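Local coordinates for serine protease inhibitor 4, isoform B (Drosophila melanogaster, PDB 4P0F), which probably inhibits serine- and cysteine-type endopeptidases as a member of the serpin family, and is captured here in its cleaved form, at residues Ala94-Phe98 with Gln116-Ala120; Thr196-Pro200 with Arg379-Asn383; Ile316-Ala320 with Ala332-Gly336. All coordinates share one frame; numbering follows the deposited sequence.

Contact 1: Ala94-Phe98 with Gln116-Ala120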
ATOM      1  N   ALA A  94     -10.685   5.188  -3.005  1.00 17.32           N
ATOM      2  CA  ALA A  94     -11.201   6.557  -3.061  1.00 17.20           C
ATOM      3  C   ALA A  94     -10.097   7.594  -3.043  1.00 18.30           C
ATOM      4  O   ALA A  94      -9.160   7.504  -2.253  1.00 15.51           O
ATOM      5  CB  ALA A  94     -12.140   6.807  -1.916  1.00 18.42           C
ATOM      6  N   ASN A  95     -10.249   8.594  -3.905  1.00 17.24           N
ATOM      7  CA  ASN A  95      -9.322   9.701  -3.992  1.00 15.82           C
ATOM      8  C   ASN A  95     -10.017  11.004  -3.663  1.00 15.55           C
ATOM      9  O   ASN A  95     -11.179  11.207  -4.020  1.00 17.41           O
ATOM     10  CB  ASN A  95      -8.714   9.778  -5.391  1.00 16.17           C
ATOM     11  CG  ASN A  95      -7.843   8.581  -5.705  1.00 14.93           C
ATOM     12  OD1 ASN A  95      -7.005   8.193  -4.900  1.00 15.73           O
ATOM     13  ND2 ASN A  95      -8.038   7.997  -6.876  1.00 21.56           N
ATOM     14  N   LYS A  96      -9.296  11.892  -2.992  1.00 17.71           N
ATOM     15  CA  LYS A  96      -9.825  13.225  -2.723  1.00 18.51           C
ATOM     16  C   LYS A  96      -8.697  14.221  -2.574  1.00 18.80           C
ATOM     17  O   LYS A  96      -7.645  13.899  -2.040  1.00 17.44           O
ATOM     18  CB  LYS A  96     -10.693  13.222  -1.462  1.00 16.26           C
ATOM     19  CG  LYS A  96     -11.446  14.531  -1.210  1.00 17.07           C
ATOM     20  CD  LYS A  96     -12.660  14.318  -0.319  1.00 21.79           C
ATOM     21  CE  LYS A  96     -13.472  15.588  -0.165  1.00 21.72           C
ATOM     22  NZ  LYS A  96     -14.753  15.330   0.576  1.00 25.04           N
ATOM     23  N   ILE A  97      -8.941  15.446  -3.031  1.00 17.91           N
ATOM     24  CA  ILE A  97      -7.990  16.526  -2.845  1.00 18.84           C
ATOM     25  C   ILE A  97      -8.635  17.596  -1.963  1.00 15.63           C
ATOM     26  O   ILE A  97      -9.817  17.910  -2.108  1.00 17.92           O
ATOM     27  CB  ILE A  97      -7.526  17.135  -4.191  1.00 16.54           C
ATOM     28  CG1 ILE A  97      -6.429  18.173  -3.947  1.00 21.19           C
ATOM     29  CG2 ILE A  97      -8.688  17.746  -4.964  1.00 20.42           C
ATOM     30  CD1 ILE A  97      -5.707  18.630  -5.229  1.00 24.97           C
ATOM     31  N   PHE A  98      -7.845  18.117  -1.031  1.00 16.94           N
ATOM     32  CA  PHE A  98      -8.299  19.150  -0.114  1.00 16.20           C
ATOM     33  C   PHE A  98      -7.463  20.394  -0.378  1.00 19.04           C
ATOM     34  O   PHE A  98      -6.239  20.341  -0.287  1.00 17.38           O
ATOM     35  CB  PHE A  98      -8.168  18.687   1.327  1.00 17.71           C
ATOM     36  CG  PHE A  98      -8.911  17.405   1.627  1.00 16.19           C
ATOM     37  CD1 PHE A  98      -8.305  16.175   1.426  1.00 18.45           C
ATOM     38  CD2 PHE A  98     -10.201  17.442   2.127  1.00 19.04           C
ATOM     39  CE1 PHE A  98      -8.979  15.011   1.711  1.00 20.93           C
ATOM     40  CE2 PHE A  98     -10.884  16.276   2.417  1.00 20.65           C
ATOM     41  CZ  PHE A  98     -10.267  15.057   2.206  1.00 19.42           C
ATOM     42  N   GLN A 116     -10.429  11.016 -14.436  1.00 21.46           N
ATOM     43  CA  GLN A 116      -9.585   9.832 -14.561  1.00 21.88           C
ATOM     44  C   GLN A 116      -9.274   9.190 -13.210  1.00 23.32           C
ATOM     45  O   GLN A 116      -9.314   7.964 -13.089  1.00 21.68           O
ATOM     46  CB  GLN A 116      -8.288  10.192 -15.287  1.00 20.19           C
ATOM     47  CG  GLN A 116      -8.516  10.819 -16.657  1.00 23.37           C
ATOM     48  CD  GLN A 116      -9.220   9.887 -17.623  1.00 25.04           C
ATOM     49  OE1 GLN A 116      -9.038   8.669 -17.575  1.00 29.99           O
ATOM     50  NE2 GLN A 116     -10.031  10.457 -18.508  1.00 31.47           N
ATOM     51  N   PHE A 117      -8.959  10.000 -12.199  1.00 21.31           N
ATOM     52  CA  PHE A 117      -8.693   9.472 -10.864  1.00 19.25           C
ATOM     53  C   PHE A 117      -9.960   9.429 -10.017  1.00 23.76           C
ATOM     54  O   PHE A 117      -9.931   8.985  -8.867  1.00 20.45           O
ATOM     55  CB  PHE A 117      -7.611  10.291 -10.146  1.00 19.14           C
ATOM     56  CG  PHE A 117      -6.223   9.967 -10.589  1.00 19.85           C
ATOM     57  CD1 PHE A 117      -5.660  10.610 -11.685  1.00 18.91           C
ATOM     58  CD2 PHE A 117      -5.470   9.017  -9.922  1.00 15.47           C
ATOM     59  CE1 PHE A 117      -4.383  10.311 -12.102  1.00 20.25           C
ATOM     60  CE2 PHE A 117      -4.186   8.722 -10.335  1.00 17.89           C
ATOM     61  CZ  PHE A 117      -3.640   9.362 -11.425  1.00 20.88           C
ATOM     62  N   LEU A 118     -11.072   9.884 -10.590  1.00 20.17           N
ATOM     63  CA  LEU A 118     -12.366   9.804  -9.929  1.00 24.30           C
ATOM     64  C   LEU A 118     -12.289  10.487  -8.568  1.00 23.39           C
ATOM     65  O   LEU A 118     -12.957  10.099  -7.608  1.00 23.72           O
ATOM     66  CB  LEU A 118     -12.804   8.338  -9.795  1.00 23.29           C
ATOM     67  CG  LEU A 118     -12.862   7.542 -11.107  1.00 30.91           C
ATOM     68  CD1 LEU A 118     -13.309   6.110 -10.829  1.00 28.51           C
ATOM     69  CD2 LEU A 118     -13.791   8.196 -12.124  1.00 28.85           C
ATOM     70  N   SER A 119     -11.480  11.534  -8.509  1.00 22.12           N
ATOM     71  CA  SER A 119     -11.197  12.223  -7.263  1.00 19.77           C
ATOM     72  C   SER A 119     -12.273  13.220  -6.907  1.00 26.10           C
ATOM     73  O   SER A 119     -12.776  13.939  -7.765  1.00 26.05           O
ATOM     74  CB  SER A 119      -9.860  12.953  -7.351  1.00 20.79           C
ATOM     75  OG  SER A 119      -9.503  13.507  -6.095  1.00 20.93           O
ATOM     76  N   ALA A 120     -12.621  13.252  -5.626  1.00 21.64           N
ATOM     77  CA  ALA A 120     -13.462  14.304  -5.094  1.00 22.77           C
ATOM     78  C   ALA A 120     -12.571  15.504  -4.803  1.00 22.10           C
ATOM     79  O   ALA A 120     -11.349  15.401  -4.855  1.00 21.23           O
ATOM     80  CB  ALA A 120     -14.180  13.842  -3.837  1.00 23.58           C
TER
HETATM   81  O   HOH W   1     -12.407   8.111  -5.844  1.00 24.48           O

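Contact 2: Thr196-Pro200 with Arg379-Asn383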
ATOM      1  N   THR A 196      11.274 -18.286  20.934  1.00 42.37           N
ATOM      2  CA  THR A 196       9.975 -18.673  20.399  1.00 38.96           C
ATOM      3  C   THR A 196       8.838 -18.095  21.233  1.00 39.78           C
ATOM      4  O   THR A 196       9.037 -17.680  22.373  1.00 43.51           O
ATOM      5  CB  THR A 196       9.814 -20.201  20.356  1.00 43.84           C
ATOM      6  OG1 THR A 196       9.682 -20.710  21.689  1.00 44.34           O
ATOM      7  CG2 THR A 196      10.998 -20.855  19.672  1.00 47.68           C
ATOM      8  N   VAL A 197       7.641 -18.092  20.658  1.00 39.03           N
ATOM      9  CA  VAL A 197       6.442 -17.653  21.359  1.00 39.51           C
ATOM     10  C   VAL A 197       5.278 -18.538  20.944  1.00 28.40           C
ATOM     11  O   VAL A 197       5.316 -19.138  19.877  1.00 31.59           O
ATOM     12  CB  VAL A 197       6.107 -16.185  21.047  1.00 35.75           C
ATOM     13  CG1 VAL A 197       7.162 -15.264  21.640  1.00 47.62           C
ATOM     14  CG2 VAL A 197       5.996 -15.990  19.547  1.00 38.24           C
ATOM     15  N   GLN A 198       4.263 -18.640  21.801  1.00 29.19           N
ATOM     16  CA  GLN A 198       3.025 -19.318  21.440  1.00 29.08           C
ATOM     17  C   GLN A 198       2.005 -18.308  20.921  1.00 28.73           C
ATOM     18  O   GLN A 198       1.701 -17.327  21.597  1.00 35.14           O
ATOM     19  CB  GLN A 198       2.448 -20.075  22.639  1.00 33.12           C
ATOM     20  CG  GLN A 198       3.392 -21.108  23.222  1.00 35.11           C
ATOM     21  CD  GLN A 198       3.740 -22.195  22.232  1.00 42.80           C
ATOM     22  OE1 GLN A 198       2.861 -22.902  21.737  1.00 39.30           O
ATOM     23  NE2 GLN A 198       5.028 -22.332  21.929  1.00 48.12           N
ATOM     24  N   VAL A 199       1.488 -18.557  19.724  1.00 24.06           N
ATOM     25  CA  VAL A 199       0.461 -17.713  19.121  1.00 22.88           C
ATOM     26  C   VAL A 199      -0.639 -18.568  18.493  1.00 21.55           C
ATOM     27  O   VAL A 199      -0.404 -19.718  18.137  1.00 23.38           O
ATOM     28  CB  VAL A 199       1.061 -16.780  18.048  1.00 26.78           C
ATOM     29  CG1 VAL A 199       2.143 -15.903  18.664  1.00 30.99           C
ATOM     30  CG2 VAL A 199       1.614 -17.580  16.883  1.00 28.52           C
ATOM     31  N   PRO A 200      -1.843 -18.002  18.333  1.00 23.73           N
ATOM     32  CA  PRO A 200      -2.918 -18.763  17.691  1.00 20.22           C
ATOM     33  C   PRO A 200      -2.598 -19.132  16.257  1.00 18.77           C
ATOM     34  O   PRO A 200      -2.313 -18.246  15.443  1.00 20.85           O
ATOM     35  CB  PRO A 200      -4.112 -17.809  17.752  1.00 20.48           C
ATOM     36  CG  PRO A 200      -3.503 -16.449  17.864  1.00 31.26           C
ATOM     37  CD  PRO A 200      -2.269 -16.637  18.684  1.00 28.31           C
ATOM     38  N   ARG A 379       7.820 -10.503  13.855  1.00 19.98           N
ATOM     39  CA  ARG A 379       7.718 -10.730  15.288  1.00 31.82           C
ATOM     40  C   ARG A 379       6.265 -10.868  15.664  1.00 35.07           C
ATOM     41  O   ARG A 379       5.452 -10.033  15.293  1.00 28.09           O
ATOM     42  CB  ARG A 379       8.346  -9.576  16.074  1.00 37.58           C
ATOM     43  CG  ARG A 379       9.826  -9.366  15.815  1.00 63.13           C
ATOM     44  CD  ARG A 379      10.367  -8.211  16.646  1.00 69.16           C
ATOM     45  NE  ARG A 379      11.765  -7.923  16.335  1.00 72.67           N
ATOM     46  CZ  ARG A 379      12.517  -7.049  16.997  1.00 84.29           C
ATOM     47  NH1 ARG A 379      12.013  -6.368  18.019  1.00 79.46           N
ATOM     48  NH2 ARG A 379      13.780  -6.857  16.639  1.00 89.30           N
ATOM     49  N   LEU A 380       5.933 -11.921  16.402  1.00 26.64           N
ATOM     50  CA  LEU A 380       4.594 -12.053  16.947  1.00 29.24           C
ATOM     51  C   LEU A 380       4.676 -12.311  18.435  1.00 44.48           C
ATOM     52  O   LEU A 380       5.654 -12.871  18.919  1.00 37.93           O
ATOM     53  CB  LEU A 380       3.829 -13.181  16.262  1.00 33.74           C
ATOM     54  CG  LEU A 380       3.463 -12.973  14.797  1.00 29.45           C
ATOM     55  CD1 LEU A 380       2.818 -14.237  14.248  1.00 27.80           C
ATOM     56  CD2 LEU A 380       2.528 -11.780  14.634  1.00 26.23           C
ATOM     57  N   GLU A 381       3.655 -11.870  19.155  1.00 33.65           N
ATOM     58  CA  GLU A 381       3.479 -12.239  20.552  1.00 41.98           C
ATOM     59  C   GLU A 381       1.996 -12.321  20.864  1.00 33.12           C
ATOM     60  O   GLU A 381       1.182 -11.626  20.248  1.00 38.57           O
ATOM     61  CB  GLU A 381       4.159 -11.232  21.485  1.00 51.94           C
ATOM     62  CG  GLU A 381       5.664 -11.433  21.647  1.00 73.27           C
ATOM     63  CD  GLU A 381       6.502 -10.598  20.686  1.00 85.07           C
ATOM     64  OE1 GLU A 381       6.084  -9.475  20.329  1.00 96.00           O
ATOM     65  OE2 GLU A 381       7.592 -11.071  20.294  1.00 77.28           O
ATOM     66  N   GLU A 382       1.649 -13.197  21.798  1.00 41.82           N
ATOM     67  CA  GLU A 382       0.349 -13.150  22.442  1.00 50.28           C
ATOM     68  C   GLU A 382       0.469 -12.120  23.549  1.00 43.31           C
ATOM     69  O   GLU A 382       1.307 -12.264  24.435  1.00 38.22           O
ATOM     70  CB  GLU A 382      -0.056 -14.515  23.007  1.00 54.94           C
ATOM     71  CG  GLU A 382      -0.760 -15.433  22.022  1.00 58.25           C
ATOM     72  CD  GLU A 382      -1.046 -16.812  22.605  1.00 69.35           C
ATOM     73  OE1 GLU A 382      -0.734 -17.035  23.794  1.00 83.40           O
ATOM     74  OE2 GLU A 382      -1.580 -17.676  21.874  1.00 67.17           O
ATOM     75  N   ASN A 383      -0.322 -11.057  23.486  1.00 51.03           N
ATOM     76  CA  ASN A 383      -0.284 -10.068  24.547  1.00 53.84           C
ATOM     77  C   ASN A 383      -0.932 -10.641  25.799  1.00 40.83           C
ATOM     78  O   ASN A 383      -2.040 -11.173  25.746  1.00 51.94           O
ATOM     79  CB  ASN A 383      -0.982  -8.776  24.126  1.00 57.89           C
ATOM     80  CG  ASN A 383      -0.782  -7.657  25.130  1.00 67.46           C
ATOM     81  OD1 ASN A 383       0.141  -7.699  25.945  1.00 47.90           O
ATOM     82  ND2 ASN A 383      -1.651  -6.655  25.079  1.00 83.29           N
TER

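Contact 3: Ile316-Ala320 with Ala332-Gly336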
ATOM      1  N   ILE A 316       4.723  13.206   3.096  1.00 16.99           N
ATOM      2  CA  ILE A 316       3.977  12.098   2.521  1.00 16.12           C
ATOM      3  C   ILE A 316       3.775  11.100   3.645  1.00 18.71           C
ATOM      4  O   ILE A 316       4.747  10.555   4.151  1.00 19.45           O
ATOM      5  CB  ILE A 316       4.707  11.396   1.352  1.00 16.99           C
ATOM      6  CG1 ILE A 316       5.146  12.404   0.290  1.00 16.68           C
ATOM      7  CG2 ILE A 316       3.803  10.315   0.756  1.00 17.25           C
ATOM      8  CD1 ILE A 316       5.909  11.778  -0.885  1.00 21.14           C
ATOM      9  N   ILE A 317       2.530  10.902   4.069  1.00 16.15           N
ATOM     10  CA  ILE A 317       2.251  10.043   5.218  1.00 15.43           C
ATOM     11  C   ILE A 317       1.453   8.834   4.760  1.00 16.55           C
ATOM     12  O   ILE A 317       0.480   8.966   4.033  1.00 15.48           O
ATOM     13  CB  ILE A 317       1.481  10.801   6.316  1.00 18.25           C
ATOM     14  CG1 ILE A 317       2.317  11.978   6.825  1.00 21.37           C
ATOM     15  CG2 ILE A 317       1.154   9.870   7.463  1.00 22.01           C
ATOM     16  CD1 ILE A 317       1.517  13.046   7.536  1.00 23.48           C
ATOM     17  N   HIS A 318       1.883   7.650   5.184  1.00 14.82           N
ATOM     18  CA  HIS A 318       1.192   6.427   4.835  1.00 14.49           C
ATOM     19  C   HIS A 318       0.886   5.657   6.091  1.00 14.05           C
ATOM     20  O   HIS A 318       1.748   5.509   6.959  1.00 15.09           O
ATOM     21  CB  HIS A 318       2.031   5.573   3.893  1.00 15.93           C
ATOM     22  CG  HIS A 318       1.321   4.362   3.380  1.00 12.63           C
ATOM     23  ND1 HIS A 318       0.333   4.427   2.422  1.00 13.83           N
ATOM     24  CD2 HIS A 318       1.467   3.049   3.679  1.00 15.49           C
ATOM     25  CE1 HIS A 318      -0.092   3.207   2.147  1.00 18.79           C
ATOM     26  NE2 HIS A 318       0.576   2.353   2.900  1.00 15.83           N
ATOM     27  N   LYS A 319      -0.344   5.177   6.178  1.00 13.15           N
ATOM     28  CA  LYS A 319      -0.754   4.323   7.290  1.00 14.28           C
ATOM     29  C   LYS A 319      -1.503   3.129   6.751  1.00 18.30           C
ATOM     30  O   LYS A 319      -2.293   3.263   5.825  1.00 16.96           O
ATOM     31  CB  LYS A 319      -1.633   5.089   8.274  1.00 18.24           C
ATOM     32  CG  LYS A 319      -0.917   6.151   9.074  1.00 31.05           C
ATOM     33  CD  LYS A 319      -1.716   6.503  10.342  1.00 56.01           C
ATOM     34  CE  LYS A 319      -1.088   7.679  11.092  1.00 64.98           C
ATOM     35  NZ  LYS A 319      -1.838   8.135  12.316  1.00 48.13           N
ATOM     36  N   ALA A 320      -1.268   1.962   7.347  1.00 16.31           N
ATOM     37  CA  ALA A 320      -1.922   0.744   6.891  1.00 14.35           C
ATOM     38  C   ALA A 320      -2.224  -0.201   8.060  1.00 16.72           C
ATOM     39  O   ALA A 320      -1.617  -0.121   9.132  1.00 16.09           O
ATOM     40  CB  ALA A 320      -1.074   0.056   5.846  1.00 14.60           C
ATOM     41  N   ALA A 332      -6.708  -2.044   5.257  1.00 17.96           N
ATOM     42  CA  ALA A 332      -6.968  -0.682   4.848  1.00 13.98           C
ATOM     43  C   ALA A 332      -5.670   0.091   4.837  1.00 15.09           C
ATOM     44  O   ALA A 332      -4.729  -0.247   5.548  1.00 16.38           O
ATOM     45  CB  ALA A 332      -7.972  -0.016   5.775  1.00 20.33           C
ATOM     46  N   ALA A 333      -5.630   1.142   4.032  1.00 15.97           N
ATOM     47  CA  ALA A 333      -4.485   2.024   4.026  1.00 14.19           C
ATOM     48  C   ALA A 333      -4.907   3.378   3.494  1.00 14.04           C
ATOM     49  O   ALA A 333      -5.934   3.501   2.831  1.00 15.18           O
ATOM     50  CB  ALA A 333      -3.360   1.451   3.177  1.00 13.76           C
ATOM     51  N   ALA A 334      -4.096   4.386   3.776  1.00 15.92           N
ATOM     52  CA  ALA A 334      -4.272   5.683   3.145  1.00 14.56           C
ATOM     53  C   ALA A 334      -2.930   6.364   3.014  1.00 13.10           C
ATOM     54  O   ALA A 334      -2.019   6.119   3.806  1.00 14.02           O
ATOM     55  CB  ALA A 334      -5.255   6.558   3.939  1.00 16.10           C
ATOM     56  N   THR A 335      -2.818   7.193   1.978  1.00 15.23           N
ATOM     57  CA  THR A 335      -1.633   7.993   1.729  1.00 13.25           C
ATOM     58  C   THR A 335      -2.052   9.454   1.569  1.00 12.91           C
ATOM     59  O   THR A 335      -2.961   9.753   0.801  1.00 16.55           O
ATOM     60  CB  THR A 335      -0.884   7.540   0.463  1.00 12.71           C
ATOM     61  OG1 THR A 335      -0.654   6.124   0.497  1.00 15.14           O
ATOM     62  CG2 THR A 335       0.452   8.259   0.343  1.00 14.93           C
ATOM     63  N   GLY A 336      -1.412  10.336   2.333  1.00 14.78           N
ATOM     64  CA  GLY A 336      -1.673  11.762   2.251  1.00 13.81           C
ATOM     65  C   GLY A 336      -0.398  12.502   1.904  1.00 14.26           C
ATOM     66  O   GLY A 336       0.628  12.316   2.553  1.00 18.17           O
TER

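Contact 1: Ala94-Phe98 with Gln116-Ala120
N95 reaches from strand 91-100 toward the chain that leaves helix 107-115, and its amide makes the one direct side-chain hydrogen bond across the contact. ND2 of N95 donates to O of F117 over 2.9 Å, nearly straight at 173°; the bond lies in the plane of the amide and meets a carbonyl lone pair in plane, although the two groups are twisted against each other about it. Asparagine suits this buried position because its other end, OD1, takes a hydrogen bond from N167 of strand 161-174, satisfying both halves of the amide. ND2 also lies at the edge of the F117 ring rather than over a face.

Backbone bonds take over as strand 120-124 begins. A120 N gives its hydrogen to N95 O at 3.0 Å, and I97 N returns one to A120 O at 3.0 Å, which brackets K96 opposite A120 in a parallel bridge. A120 O is gripped twice: I97 N arrives from above the carbonyl plane, while S119 OG, 2.9 Å from A120 O, uses a lone pair in the plane. S119 can do this because OG stands anti to its own backbone N (chi1 -174°), folded back beside the carbonyl carbon.

A water links the two backbones, accepting from N95 N at 2.9 Å and donating to L118 O at 2.7 Å. L118 itself has positive phi, the bend that turns the chain out of the helix.

Apolar contact is slight. The extended methylenes of K96 run alongside A120, CG lying 3.9 Å from CB of A120, before NZ goes on to Q122.

The contact is therefore mainly polar: directional bonds, more than hydrophobic area, fix where the edge strand of this serpin beta-sheet starts.

Contact 2: Thr196-Pro200 with Arg379-Asn383
V197 and L380 meet where the chain's C-terminal tail passes the start of strand 197-213, and this is the closely packed half of the contact. CG2 of V197 rests 3.2 Å from O of L380, a methyl pressed against a carbonyl oxygen, and CG1 of V197 lies 4.1 Å from CG of E381. Two residues on, V199 sends CG1 to CB of L380 at 4.0 Å, the two side chains crossing at about a right angle. V199 puts CG1 there by setting it anti to its own carbonyl carbon (chi1 -58°). All three apolar residues also touch F189 of the neighbouring strand 185-189, and L380 reaches P272 and F274 of strand 263-281, which explains why short branched chains and a leucine fit: they fill the ground between tail and strands. Replacing V197 with an alanine would probably uncover the L380 carbonyl and leave E381 CG without its apolar neighbour, letting the tail shift against the strand.

The other half lies at the exposed rim and has no attractive polar bond across it, close though E382 comes. E382 extends its chain past the backbone of Q198 toward P200, with OE2 of E382 3.4 Å from CD of P200. The Q198 oxygen sits over the flat face of the E382 carboxylate, 3.3 Å from both OE1 and OE2 of E382; oxygen facing oxygen gives no hydrogen bond and is probably unfavourable. Q198 turns its own amide to T188.

Strand 197-213 pairs with 185-189 and 263-281, consistent with sheet C of serpins. With no hydrogen bond across it, the contact relies on methyl groups fitting against the tail's backbone, and its acidic rim probably adds little attraction.

Contact 3: Ile316-Ala320 with Ala332-Gly336
A332 O meets CA of A320, a weak CA-H contact of 3.3 Å, at the start of an antiparallel run within the hairpin of strands 311-324 and 328-341. In a cleaved serpin the second strand is the reactive-centre loop inserted into sheet A; the axes of segments 316-320 and 332-336 approach to 4.7 Å, their directions 174° apart. Next, A333 faces A320 in the first pair, a non-hydrogen-bonded one, their CB atoms 3.8 Å apart, while its backbone bonds to I169 of strand 161-174 on the other flank. Alanines suit a segment that must slip between two existing strands, because their methyls demand little room.

A334 forms a hydrogen-bonded pair with K319: A334 N gives to K319 O at 3.0 Å, and K319 N returns one to A334 O. K319 is long enough to carry NZ away to the carbonyls of K149 and D150.

T335 adds the one side-chain bond across the pairing: H318 ND1 and T335 OG1 are hydrogen-bonded at 2.7 Å. H318 turns its ring to the carbonyl side (chi1 -174°), carrying ND1 to the threonine, whose OG1 sits at the ring edge, near the ring plane. H318 NE2 bonds to S37 N and T335 OG1 to S40 OG, so every polar atom of these two buried side chains has a partner, in what corresponds to the serpin shutter region.

G336 has no side chain to add beside I317, yet its N and O are both hydrogen-bonded to that residue: G336 N reaches I317 O at 2.9 Å, and I317 N reaches G336 O at 2.8 Å with an N-H...O angle of 169°.

How the contacts relate
Contacts 1 and 3 are neighbours, their centres 15 Å apart and nearest atoms about 7 Å, with strand 161-174 between them: it bonds N95 through N167 and A333 through I169. Both also touch helix 38-49. Contact 3 holds the inserted reactive-centre loop, whereas contact 1 lies on the outer side of strand 161-174, which flanks the opening that the loop has filled. Contact 2 stands apart at the far end of the molecule, its centre 40 Å from that of contact 1 and 27 Å from that of contact 3. Along the chain, though, contact 3 is nested within the long loop that contact 2 closes, whereas contact 1 is complete before either begins.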